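Local coordinates for FEZ-1 protein (Fluoribacter gormanii, PDB 5WCK) that probably hydrolyses beta-lactam antibiotics as a monomeric, zinc-dependent metallo-beta-lactamase of subclass B3, at residues A45-I50 and S80-Q85; S70-D75 and S99-G104; S107-A112 and V184-Y189; I172-V177 and A216-L221. The protein carries 2 engineered substitutions. All blocks are in the same frame, centred on the assembly; numbering follows the deposited sequence.

Interaction 1: A45-I50 and S80-Q85; sequences ANVPMI and SELIKQ
Ser-80 OG, about one turn ahead of the Ile-83 that packs on Val-47, is gripped by Ser-41 OG and Ala-77 O. These bonds tie the start of helix 80-87 to the end of helix 74-77 and to the loop at Ser-41. The contact between the helices is itself purely apolar. Val-47 on segment 45-50 is its centre and uses both methyls. Its CG1 lies anti to the backbone N (chi1 171°) and meets Ile-83 CG1 at 4.0 Å. The other methyl, CG2, lies beside the backbone N and rests 4.0 Å from Leu-82 CD1. CG2 also comes to 4.1 Å from Ile-83 CG1, and so sits between the two larger side chains. Both pairs approach at an oblique angle. Leu-82 points its CB toward the other helix, whereas Ile-83 reaches it with the CG1 branch. Val-47 and Ile-83 are buried, and Leu-82 remains partly exposed. Ile-50 and Ile-83 both also touch Leu-38 of strand 35-39. This is two helices packed side by side over one face of the seven-stranded sheet, as in the alpha-beta/beta-alpha sandwich of metallo-beta-lactamases.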
loop_
_atom_site.group_PDB
_atom_site.type_symbol
_atom_site.label_atom_id
_atom_site.label_comp_id
_atom_site.label_asym_id
_atom_site.label_seq_id
_atom_site.Cartn_x
_atom_site.Cartn_y
_atom_site.Cartn_z
ATOM N N ALA A 45 -1.148 -16.044 -6.067
ATOM C CA ALA A 45 0.067 -16.857 -5.912
ATOM C C ALA A 45 0.912 -16.427 -4.704
ATOM O O ALA A 45 1.730 -17.200 -4.224
ATOM C CB ALA A 45 0.883 -16.779 -7.182
ATOM N N ASN A 46 0.742 -15.185 -4.223
ATOM C CA ASN A 46 1.559 -14.702 -3.127
ATOM C C ASN A 46 0.924 -15.008 -1.763
ATOM O O ASN A 46 1.599 -14.837 -0.745
ATOM C CB ASN A 46 1.797 -13.192 -3.226
ATOM C CG ASN A 46 2.473 -12.781 -4.514
ATOM O OD1 ASN A 46 2.052 -11.818 -5.141
ATOM N ND2 ASN A 46 3.486 -13.523 -4.947
ATOM N N VAL A 47 -0.346 -15.430 -1.721
ATOM C CA VAL A 47 -1.013 -15.668 -0.426
ATOM C C VAL A 47 -0.276 -16.754 0.361
ATOM O O VAL A 47 0.022 -16.596 1.545
ATOM C CB VAL A 47 -2.523 -15.934 -0.588
ATOM C CG1 VAL A 47 -3.170 -16.385 0.711
ATOM C CG2 VAL A 47 -3.246 -14.705 -1.111
ATOM N N PRO A 48 0.106 -17.921 -0.214
ATOM C CA PRO A 48 0.904 -18.867 0.568
ATOM C C PRO A 48 2.257 -18.312 1.029
ATOM O O PRO A 48 2.769 -18.727 2.073
ATOM C CB PRO A 48 1.107 -20.069 -0.371
ATOM C CG PRO A 48 0.054 -19.908 -1.424
ATOM C CD PRO A 48 -0.263 -18.429 -1.538
ATOM N N MET A 49 2.823 -17.367 0.261
ATOM C CA MET A 49 4.096 -16.750 0.598
ATOM C C MET A 49 3.922 -15.836 1.819
ATOM O O MET A 49 4.785 -15.781 2.700
ATOM C CB MET A 49 4.661 -15.964 -0.591
ATOM C CG MET A 49 4.937 -16.853 -1.782
ATOM S SD MET A 49 5.237 -15.951 -3.323
ATOM C CE MET A 49 6.739 -15.100 -2.928
ATOM N N ILE A 50 2.832 -15.062 1.815
ATOM C CA ILE A 50 2.514 -14.175 2.961
ATOM C C ILE A 50 2.305 -15.037 4.214
ATOM O O ILE A 50 2.871 -14.738 5.281
ATOM C CB ILE A 50 1.315 -13.269 2.637
ATOM C CG1 ILE A 50 1.675 -12.258 1.541
ATOM C CG2 ILE A 50 0.831 -12.556 3.894
ATOM C CD1 ILE A 50 0.490 -11.588 0.912
ATOM N N SER A 80 -7.149 -11.041 -1.726
ATOM C CA SER A 80 -7.944 -10.683 -0.542
ATOM C C SER A 80 -9.005 -11.747 -0.238
ATOM O O SER A 80 -9.182 -12.107 0.924
ATOM C CB SER A 80 -8.531 -9.317 -0.638
ATOM O OG SER A 80 -7.479 -8.332 -0.601
ATOM N N GLU A 81 -9.701 -12.243 -1.266
ATOM C CA GLU A 81 -10.761 -13.254 -1.004
ATOM C C GLU A 81 -10.149 -14.495 -0.335
ATOM O O GLU A 81 -10.731 -15.017 0.633
ATOM C CB GLU A 81 -11.532 -13.595 -2.273
ATOM C CG GLU A 81 -12.646 -14.616 -2.025
ATOM C CD GLU A 81 -13.696 -14.258 -0.987
ATOM O OE1 GLU A 81 -13.841 -13.069 -0.636
ATOM O OE2 GLU A 81 -14.416 -15.198 -0.536
ATOM N N LEU A 82 -9.008 -14.978 -0.841
ATOM C CA LEU A 82 -8.326 -16.130 -0.245
ATOM C C LEU A 82 -7.989 -15.864 1.222
ATOM O O LEU A 82 -8.187 -16.714 2.083
ATOM C CB LEU A 82 -7.036 -16.441 -1.005
ATOM C CG LEU A 82 -7.213 -17.035 -2.397
ATOM C CD1 LEU A 82 -5.894 -16.952 -3.147
ATOM C CD2 LEU A 82 -7.695 -18.484 -2.290
ATOM N N ILE A 83 -7.466 -14.669 1.518
ATOM C CA ILE A 83 -7.103 -14.352 2.902
ATOM C C ILE A 83 -8.355 -14.367 3.785
ATOM O O ILE A 83 -8.309 -14.880 4.895
ATOM C CB ILE A 83 -6.316 -13.032 2.985
ATOM C CG1 ILE A 83 -4.956 -13.247 2.315
ATOM C CG2 ILE A 83 -6.186 -12.576 4.435
ATOM C CD1 ILE A 83 -4.014 -12.083 2.338
ATOM N N LYS A 84 -9.457 -13.815 3.292
ATOM C CA LYS A 84 -10.721 -13.782 4.041
ATOM C C LYS A 84 -11.193 -15.228 4.279
ATOM O O LYS A 84 -11.626 -15.557 5.390
ATOM C CB LYS A 84 -11.797 -12.987 3.303
ATOM C CG LYS A 84 -11.550 -11.485 3.188
ATOM C CD LYS A 84 -12.748 -10.747 2.669
ATOM C CE LYS A 84 -13.856 -10.601 3.695
ATOM N NZ LYS A 84 -15.133 -10.165 3.087
ATOM N N GLN A 85 -11.104 -16.074 3.255
ATOM C CA GLN A 85 -11.565 -17.492 3.367
ATOM C C GLN A 85 -10.743 -18.225 4.427
ATOM O O GLN A 85 -11.299 -19.037 5.191
ATOM C CB GLN A 85 -11.450 -18.222 2.029
ATOM C CG GLN A 85 -12.528 -17.820 1.027
ATOM C CD GLN A 85 -12.344 -18.381 -0.366
ATOM O OE1 GLN A 85 -11.246 -18.730 -0.797
ATOM N NE2 GLN A 85 -13.430 -18.394 -1.124
#

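Interaction 2: S70-D75 and S99-G104; sequences SHAHFD and SVILSG. With ZN (zinc ion), chain D; ZN (zinc ion), chain C.
The backbone of segment 70-75 makes an inverse gamma turn centred on Ala-72, whose CA comes 6.3 Å from Ile-101 CA on the facing helix. The turn presents the methyl of Ala-72 to two branched side chains. Ala-72 CB meets Ile-101 CD1 at 3.6 Å and Val-100 CG1 at 3.7 Å. Ile-101 reaches over with the end of its CG1 branch, while Val-100 points its CB at the turn. Val-100 CG1 also touches Ala-72 O at 3.5 Å. All three residues are buried, and no hydrogen bond crosses.

The two end residues of the turn bind metal. His-71 NE2 and His-73 ND1 hold one zinc, each at 2.1 Å, and His-149 completes the protein ligands. In the helix that follows, Asp-75 OD2 binds the second zinc at 2.0 Å, together with His-76 and His-215. A water bridges the two metals and donates a hydrogen bond to Asp-75 OD1 at 2.8 Å. The water also lies in the ring plane of His-71, at its edge. This is the HxHxDH signature of the superfamily. Ala-72 N is hydrogen-bonded to Asp-97 OD2 of helix 95-103, a polar link between the turn and the same helix. The loop leads from strand 64-68 into helix 74-77, with helix 95-103 packed against it; Ile-101 also touches Tyr-91 and Val-93 of strand 90-94.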
loop_
_atom_site.group_PDB
_atom_site.type_symbol
_atom_site.label_atom_id
_atom_site.label_comp_id
_atom_site.label_asym_id
_atom_site.label_seq_id
_atom_site.Cartn_x
_atom_site.Cartn_y
_atom_site.Cartn_z
ATOM N N SER A 70 -3.244 -0.952 0.044
ATOM C CA SER A 70 -2.774 0.359 -0.413
ATOM C C SER A 70 -3.754 0.966 -1.427
ATOM O O SER A 70 -4.064 2.140 -1.373
ATOM C CB SER A 70 -1.407 0.260 -1.038
ATOM O OG SER A 70 -0.426 -0.033 -0.049
ATOM N N HIS A 71 -4.154 0.165 -2.411
ATOM C CA HIS A 71 -5.103 0.635 -3.410
ATOM C C HIS A 71 -5.672 -0.563 -4.181
ATOM O O HIS A 71 -5.118 -1.646 -4.147
ATOM C CB HIS A 71 -4.471 1.688 -4.338
ATOM C CG HIS A 71 -3.392 1.220 -5.250
ATOM N ND1 HIS A 71 -2.034 1.415 -4.982
ATOM C CD2 HIS A 71 -3.449 0.616 -6.454
ATOM C CE1 HIS A 71 -1.324 0.961 -5.999
ATOM N NE2 HIS A 71 -2.162 0.474 -6.922
ATOM N N ALA A 72 -6.785 -0.310 -4.880
ATOM C CA ALA A 72 -7.571 -1.364 -5.541
ATOM C C ALA A 72 -7.050 -1.639 -6.956
ATOM O O ALA A 72 -7.693 -1.298 -7.936
ATOM C CB ALA A 72 -9.039 -0.986 -5.553
ATOM N N HIS A 73 -5.877 -2.267 -7.042
ATOM C CA HIS A 73 -5.367 -2.906 -8.240
ATOM C C HIS A 73 -5.006 -4.357 -7.902
ATOM O O HIS A 73 -4.671 -4.686 -6.761
ATOM C CB HIS A 73 -4.160 -2.166 -8.815
ATOM C CG HIS A 73 -4.492 -0.944 -9.596
ATOM N ND1 HIS A 73 -3.570 0.099 -9.795
ATOM C CD2 HIS A 73 -5.618 -0.588 -10.259
ATOM C CE1 HIS A 73 -4.141 1.020 -10.555
ATOM N NE2 HIS A 73 -5.396 0.649 -10.821
ATOM N N PHE A 74 -5.065 -5.218 -8.919
ATOM C CA PHE A 74 -4.851 -6.655 -8.713
ATOM C C PHE A 74 -3.528 -6.968 -8.002
ATOM O O PHE A 74 -3.465 -7.945 -7.236
ATOM C CB PHE A 74 -4.926 -7.424 -10.043
ATOM C CG PHE A 74 -3.729 -7.225 -10.931
ATOM C CD1 PHE A 74 -3.645 -6.137 -11.782
ATOM C CD2 PHE A 74 -2.653 -8.094 -10.874
ATOM C CE1 PHE A 74 -2.520 -5.923 -12.563
ATOM C CE2 PHE A 74 -1.529 -7.883 -11.656
ATOM C CZ PHE A 74 -1.459 -6.794 -12.497
ATOM N N ASP A 75 -2.468 -6.182 -8.254
ATOM C CA ASP A 75 -1.150 -6.498 -7.710
ATOM C C ASP A 75 -1.098 -6.256 -6.196
ATOM O O ASP A 75 -0.172 -6.744 -5.567
ATOM C CB ASP A 75 -0.017 -5.775 -8.447
ATOM C CG ASP A 75 -0.101 -4.261 -8.499
ATOM O OD1 ASP A 75 -1.227 -3.754 -8.619
ATOM O OD2 ASP A 75 0.963 -3.593 -8.482
ATOM N N SER A 99 -16.014 0.131 -4.969
ATOM C CA SER A 99 -16.651 -0.405 -6.181
ATOM C C SER A 99 -15.697 -1.355 -6.916
ATOM O O SER A 99 -16.093 -2.417 -7.425
ATOM C CB SER A 99 -17.120 0.694 -7.091
ATOM O OG SER A 99 -17.597 0.148 -8.307
ATOM N N VAL A 100 -14.423 -0.967 -7.033
ATOM C CA VAL A 100 -13.474 -1.821 -7.737
ATOM C C VAL A 100 -13.283 -3.157 -7.006
ATOM O O VAL A 100 -13.207 -4.207 -7.645
ATOM C CB VAL A 100 -12.136 -1.098 -7.969
ATOM C CG1 VAL A 100 -11.077 -2.035 -8.466
ATOM C CG2 VAL A 100 -12.334 0.060 -8.932
ATOM N N ILE A 101 -13.199 -3.124 -5.680
ATOM C CA ILE A 101 -13.031 -4.359 -4.925
ATOM C C ILE A 101 -14.265 -5.269 -5.103
ATOM O O ILE A 101 -14.116 -6.462 -5.355
ATOM C CB ILE A 101 -12.713 -4.040 -3.455
ATOM C CG1 ILE A 101 -11.369 -3.306 -3.322
ATOM C CG2 ILE A 101 -12.747 -5.305 -2.605
ATOM C CD1 ILE A 101 -10.207 -4.018 -3.960
ATOM N N LEU A 102 -15.465 -4.710 -4.997
ATOM C CA LEU A 102 -16.710 -5.533 -5.103
ATOM C C LEU A 102 -16.830 -6.146 -6.511
ATOM O O LEU A 102 -17.311 -7.275 -6.665
ATOM C CB LEU A 102 -17.939 -4.668 -4.805
ATOM C CG LEU A 102 -18.052 -4.087 -3.400
ATOM C CD1 LEU A 102 -19.363 -3.336 -3.240
ATOM C CD2 LEU A 102 -17.902 -5.137 -2.321
ATOM N N SER A 103 -16.376 -5.413 -7.537
ATOM C CA SER A 103 -16.523 -5.822 -8.932
ATOM C C SER A 103 -15.298 -6.612 -9.418
ATOM O O SER A 103 -15.232 -7.018 -10.591
ATOM C CB SER A 103 -16.790 -4.632 -9.816
ATOM O OG SER A 103 -15.630 -3.822 -9.968
ATOM N N GLY A 104 -14.276 -6.797 -8.568
ATOM C CA GLY A 104 -13.087 -7.502 -8.992
ATOM C C GLY A 104 -12.394 -6.823 -10.168
ATOM O O GLY A 104 -11.787 -7.496 -11.006
HETATM ZN ZN ZN D . -1.709 0.384 -8.957
HETATM ZN ZN ZN C . 1.159 -1.631 -7.925
HETATM O O HOH W 1 -0.393 -1.075 -9.081
#

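Interaction 3: S107-A112 and V184-Y189; sequences SDFHYA and VDNITY
This is an aromatic and polar contact between two loops, one following helix 95-103 and the other running up to helix 192-204. Every direct contact runs through Phe-109. Tyr-189 turns its ring edge onto one face of Phe-109, an edge-to-face pair with centroids 4.7 Å apart and planes at 71°. Tyr-189 CD2 stands 3.4 Å above the Phe-109 plane, over the ring centre. The tyrosine ring gets there because its CG is anti to the backbone N (chi1 -176°). His-110 CB covers part of the opposite face of Phe-109. Tyr-181 and Ile-192 pack round the same phenyl group.

Beside the rings, Thr-188 OG1 donates to Phe-109 O at 2.8 Å. The hydroxyl is tilted somewhat from the carbonyl plane, and it also lies at the edge of the Phe-109 ring. Each loop is braced from within. Asp-108 OD1 accepts from His-110 N at 2.8 Å and from Tyr-111 N at 2.9 Å, an Asx turn and motif. In the other loop, Asn-186 OD1 accepts from Tyr-189 N at 2.9 Å. Asn-186 ND2 bonds to Lys-182 O and more weakly to a water that also meets His-110 ND1. Tyr-189 OH bonds to Asp-195. The chemistry implies a dual hold: the aromatic pair brings in buried Tyr-189, and the one direct hydrogen bond is made by exposed Thr-188.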
loop_
_atom_site.group_PDB
_atom_site.type_symbol
_atom_site.label_atom_id
_atom_site.label_comp_id
_atom_site.label_asym_id
_atom_site.label_seq_id
_atom_site.Cartn_x
_atom_site.Cartn_y
_atom_site.Cartn_z
ATOM N N SER A 107 -15.261 -2.353 -12.604
ATOM C CA SER A 107 -15.668 -0.958 -12.542
ATOM C C SER A 107 -14.476 0.019 -12.570
ATOM O O SER A 107 -14.652 1.215 -12.377
ATOM C CB SER A 107 -16.531 -0.670 -11.351
ATOM O OG SER A 107 -15.771 -0.749 -10.140
ATOM N N ASP A 108 -13.269 -0.487 -12.800
ATOM C CA ASP A 108 -12.071 0.366 -12.737
ATOM C C ASP A 108 -12.177 1.461 -13.805
ATOM O O ASP A 108 -12.493 1.180 -14.967
ATOM C CB ASP A 108 -10.821 -0.484 -12.944
ATOM C CG ASP A 108 -9.519 0.252 -12.675
ATOM O OD1 ASP A 108 -9.134 1.117 -13.509
ATOM O OD2 ASP A 108 -8.909 -0.062 -11.637
ATOM N N PHE A 109 -11.883 2.710 -13.419
ATOM C CA PHE A 109 -12.023 3.843 -14.327
ATOM C C PHE A 109 -11.162 3.691 -15.568
ATOM O O PHE A 109 -11.481 4.305 -16.610
ATOM C CB PHE A 109 -11.691 5.184 -13.657
ATOM C CG PHE A 109 -10.211 5.488 -13.535
ATOM C CD1 PHE A 109 -9.498 5.094 -12.415
ATOM C CD2 PHE A 109 -9.545 6.193 -14.534
ATOM C CE1 PHE A 109 -8.144 5.382 -12.304
ATOM C CE2 PHE A 109 -8.192 6.473 -14.420
ATOM C CZ PHE A 109 -7.504 6.071 -13.301
ATOM N N HIS A 110 -10.056 2.939 -15.465
ATOM C CA HIS A 110 -9.111 2.816 -16.546
ATOM C C HIS A 110 -9.096 1.414 -17.160
ATOM O O HIS A 110 -8.968 1.295 -18.382
ATOM C CB HIS A 110 -7.694 3.200 -16.098
ATOM C CG HIS A 110 -6.780 3.320 -17.260
ATOM N ND1 HIS A 110 -6.758 4.435 -18.068
ATOM C CD2 HIS A 110 -5.909 2.457 -17.791
ATOM C CE1 HIS A 110 -5.897 4.237 -19.036
ATOM N NE2 HIS A 110 -5.374 3.043 -18.896
ATOM N N TYR A 111 -9.185 0.372 -16.314
ATOM C CA TYR A 111 -8.887 -1.035 -16.709
ATOM C C TYR A 111 -10.170 -1.883 -16.788
ATOM O O TYR A 111 -10.084 -3.105 -16.899
ATOM C CB TYR A 111 -7.900 -1.685 -15.738
ATOM C CG TYR A 111 -6.541 -1.028 -15.714
ATOM C CD1 TYR A 111 -5.646 -1.179 -16.757
ATOM C CD2 TYR A 111 -6.175 -0.228 -14.639
ATOM C CE1 TYR A 111 -4.397 -0.567 -16.727
ATOM C CE2 TYR A 111 -4.954 0.428 -14.617
ATOM C CZ TYR A 111 -4.063 0.259 -15.657
ATOM O OH TYR A 111 -2.835 0.876 -15.661
ATOM N N ALA A 112 -11.348 -1.240 -16.786
ATOM C CA ALA A 112 -12.653 -1.971 -16.860
ATOM C C ALA A 112 -12.676 -2.949 -18.038
ATOM O O ALA A 112 -13.269 -4.041 -17.920
ATOM C CB ALA A 112 -13.790 -0.993 -16.953
ATOM N N VAL A 184 -6.183 14.768 -18.930
ATOM C CA VAL A 184 -6.891 15.937 -19.450
ATOM C C VAL A 184 -8.211 15.427 -20.043
ATOM O O VAL A 184 -8.168 14.544 -20.911
ATOM C CB VAL A 184 -6.075 16.642 -20.549
ATOM C CG1 VAL A 184 -6.821 17.843 -21.122
ATOM C CG2 VAL A 184 -4.684 17.039 -20.051
ATOM N N ASP A 185 -9.319 15.975 -19.556
ATOM C CA ASP A 185 -10.668 15.614 -20.047
ATOM C C ASP A 185 -10.878 14.088 -19.977
ATOM O O ASP A 185 -11.400 13.450 -20.911
ATOM C CB ASP A 185 -10.865 16.181 -21.455
ATOM C CG ASP A 185 -10.858 17.700 -21.491
ATOM O OD1 ASP A 185 -11.317 18.308 -20.513
ATOM O OD2 ASP A 185 -10.373 18.242 -22.484
ATOM N N ASN A 186 -10.502 13.492 -18.837
ATOM C CA ASN A 186 -10.742 12.077 -18.609
ATOM C C ASN A 186 -12.255 11.833 -18.537
ATOM O O ASN A 186 -12.969 12.471 -17.752
ATOM C CB ASN A 186 -10.025 11.624 -17.339
ATOM C CG ASN A 186 -10.034 10.122 -17.159
ATOM O OD1 ASN A 186 -11.104 9.512 -17.105
ATOM N ND2 ASN A 186 -8.856 9.522 -17.066
ATOM N N ILE A 187 -12.732 10.888 -19.366
ATOM C CA ILE A 187 -14.179 10.668 -19.523
ATOM C C ILE A 187 -14.799 9.973 -18.311
ATOM O O ILE A 187 -15.947 10.299 -17.947
ATOM C CB ILE A 187 -14.419 9.872 -20.819
ATOM C CG1 ILE A 187 -13.965 10.642 -22.059
ATOM C CG2 ILE A 187 -15.861 9.377 -20.928
ATOM C CD1 ILE A 187 -14.776 11.883 -22.380
ATOM N N THR A 188 -14.081 9.014 -17.697
ATOM C CA THR A 188 -14.657 8.224 -16.609
ATOM C C THR A 188 -14.328 8.815 -15.229
ATOM O O THR A 188 -15.057 8.598 -14.268
ATOM C CB THR A 188 -14.196 6.768 -16.705
ATOM O OG1 THR A 188 -12.767 6.757 -16.621
ATOM C CG2 THR A 188 -14.652 6.105 -17.991
ATOM N N TYR A 189 -13.197 9.522 -15.136
ATOM C CA TYR A 189 -12.650 10.046 -13.866
ATOM C C TYR A 189 -12.206 11.482 -14.083
ATOM O O TYR A 189 -11.021 11.785 -14.130
ATOM C CB TYR A 189 -11.517 9.119 -13.431
ATOM C CG TYR A 189 -10.822 9.364 -12.107
ATOM C CD1 TYR A 189 -11.292 10.238 -11.137
ATOM C CD2 TYR A 189 -9.650 8.671 -11.842
ATOM C CE1 TYR A 189 -10.610 10.432 -9.941
ATOM C CE2 TYR A 189 -8.981 8.817 -10.640
ATOM C CZ TYR A 189 -9.429 9.737 -9.707
ATOM O OH TYR A 189 -8.751 9.872 -8.522
HETATM O O HOH W 2 -7.456 7.152 -18.227
#

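Interaction 4: I172-V177 and A216-L221; sequences IGSIGV and AGMFDL
Met-218 and Ser-174 make the tighter half of this contact. The methyl at the tip of Met-218, CE, lies 4.0 Å from Ser-174 CB and 4.1 Å from Ser-174 CA. The methionine chain runs straight beyond CG (chi2 171°, chi3 164°), and this carries CE across to the loop. Ser-174 is buried, and its side chain also touches His-71 and His-149 of the zinc site. The contact therefore borders the second shell of the metals.

The other half is looser. Met-218 SD stands 4.3 Å from Ile-172 O, and no hydrogen bond joins the segments. Met-218 is partly exposed. A sulfate ion, probably from the crystallisation liquor, lies about 4 Å from the Met-218 side chain.

Segment 172-177 leaves the end of strand 165-172, where the backbone of Ile-172 pairs with strand 210-213 at Leu-212 and with Ser-214 just beyond it. The short, weakly bonded helix about 216-219 follows that second strand. Helix 239-262 packs near both segments, since Ile-172 and Met-218 each touch its Tyr-245.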
loop_
_atom_site.group_PDB
_atom_site.type_symbol
_atom_site.label_atom_id
_atom_site.label_comp_id
_atom_site.label_asym_id
_atom_site.label_seq_id
_atom_site.Cartn_x
_atom_site.Cartn_y
_atom_site.Cartn_z
ATOM N N ILE A 172 3.353 4.768 1.436
ATOM C CA ILE A 172 2.834 5.526 0.295
ATOM C C ILE A 172 2.028 4.570 -0.588
ATOM O O ILE A 172 2.523 3.516 -1.011
ATOM C CB ILE A 172 3.972 6.233 -0.467
ATOM C CG1 ILE A 172 4.656 7.271 0.428
ATOM C CG2 ILE A 172 3.441 6.865 -1.740
ATOM C CD1 ILE A 172 5.846 7.983 -0.171
ATOM N N GLY A 173 0.765 4.894 -0.823
ATOM C CA GLY A 173 -0.119 3.980 -1.578
ATOM C C GLY A 173 0.272 3.771 -3.028
ATOM O O GLY A 173 0.124 2.650 -3.511
ATOM N N SER A 174 0.634 4.894 -3.650
ATOM C CA SER A 174 1.146 5.187 -5.022
ATOM C C SER A 174 0.613 6.532 -5.502
ATOM O O SER A 174 -0.562 6.735 -5.401
ATOM C CB SER A 174 0.808 4.205 -6.128
ATOM O OG SER A 174 1.261 4.672 -7.372
ATOM N N ILE A 175 1.489 7.341 -6.099
ATOM C CA ILE A 175 1.068 8.569 -6.844
ATOM C C ILE A 175 1.665 8.471 -8.265
ATOM O O ILE A 175 1.914 9.476 -8.879
ATOM C CB ILE A 175 1.343 9.910 -6.145
ATOM C CG1 ILE A 175 2.796 10.033 -5.713
ATOM C CG2 ILE A 175 0.394 10.094 -4.983
ATOM C CD1 ILE A 175 3.173 11.465 -5.512
ATOM N N GLY A 176 1.883 7.245 -8.737
ATOM C CA GLY A 176 2.357 7.029 -10.080
ATOM C C GLY A 176 1.260 7.218 -11.110
ATOM O O GLY A 176 0.103 6.874 -10.849
ATOM N N VAL A 177 1.632 7.754 -12.271
ATOM C CA VAL A 177 0.733 7.840 -13.410
ATOM C C VAL A 177 1.025 6.633 -14.291
ATOM O O VAL A 177 2.120 6.558 -14.858
ATOM C CB VAL A 177 0.908 9.143 -14.204
ATOM C CG1 VAL A 177 -0.046 9.218 -15.390
ATOM C CG2 VAL A 177 0.773 10.358 -13.316
ATOM N N ALA A 216 8.316 -2.437 -3.295
ATOM C CA ALA A 216 9.672 -2.466 -2.742
ATOM C C ALA A 216 10.585 -1.422 -3.392
ATOM O O ALA A 216 11.372 -0.749 -2.698
ATOM C CB ALA A 216 10.246 -3.848 -2.920
ATOM N N GLY A 217 10.473 -1.260 -4.714
ATOM C CA GLY A 217 11.332 -0.367 -5.459
ATOM C C GLY A 217 11.109 1.108 -5.123
ATOM O O GLY A 217 12.011 1.932 -5.333
ATOM N N MET A 218 9.952 1.463 -4.563
ATOM C CA MET A 218 9.683 2.864 -4.208
ATOM C C MET A 218 10.665 3.333 -3.141
ATOM O O MET A 218 11.053 4.516 -3.140
ATOM C CB MET A 218 8.255 3.031 -3.659
ATOM C CG MET A 218 7.230 2.745 -4.681
ATOM S SD MET A 218 5.598 2.708 -3.892
ATOM C CE MET A 218 4.519 2.853 -5.315
ATOM N N PHE A 219 10.999 2.435 -2.202
ATOM C CA PHE A 219 11.672 2.859 -0.981
ATOM C C PHE A 219 12.998 2.117 -0.780
ATOM O O PHE A 219 13.560 2.205 0.282
ATOM C CB PHE A 219 10.756 2.717 0.234
ATOM C CG PHE A 219 10.305 1.318 0.574
ATOM C CD1 PHE A 219 9.193 0.763 -0.053
ATOM C CD2 PHE A 219 10.977 0.555 1.509
ATOM C CE1 PHE A 219 8.746 -0.509 0.290
ATOM C CE2 PHE A 219 10.542 -0.728 1.831
ATOM C CZ PHE A 219 9.437 -1.263 1.208
ATOM N N ASP A 220 13.507 1.434 -1.813
ATOM C CA ASP A 220 14.876 0.838 -1.755
ATOM C C ASP A 220 14.919 -0.310 -0.739
ATOM O O ASP A 220 15.884 -0.427 0.006
ATOM C CB ASP A 220 15.954 1.894 -1.491
ATOM C CG ASP A 220 17.360 1.491 -1.917
ATOM O OD1 ASP A 220 17.479 0.551 -2.722
ATOM O OD2 ASP A 220 18.319 2.140 -1.431
ATOM N N LEU A 221 13.898 -1.165 -0.733
ATOM C CA LEU A 221 13.803 -2.309 0.204
ATOM C C LEU A 221 15.098 -3.123 0.196
ATOM O O LEU A 221 15.625 -3.444 1.256
ATOM C CB LEU A 221 12.627 -3.219 -0.160
ATOM C CG LEU A 221 12.590 -4.565 0.582
ATOM C CD1 LEU A 221 12.251 -4.360 2.043
ATOM C CD2 LEU A 221 11.623 -5.542 -0.068
#

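How the interactions relate
Interaction 2 holds three of the zinc ligands, and interactions 3 and 4 touch it from separate parts of the chain. Ser-99 OG lies 2.7 Å from Ser-107 OG, a probable hydrogen bond joining interactions 2 and 3. His-73 CD2 packs 3.6 Å from Asp-108 OD2. Toward interaction 4, His-71 ND1 makes a probable hydrogen bond of 2.9 Å with Gly-173 O, so this loop would orient a metal-binding ring. Side chains of Ser-174 and Phe-109 lie about 5 and 9 Å from a zinc. Interaction 1 does not touch interaction 2; their nearest atoms are about 6 Å apart and their centres about 15 Å, although helices 74-77 and 80-87 are consecutive in the chain.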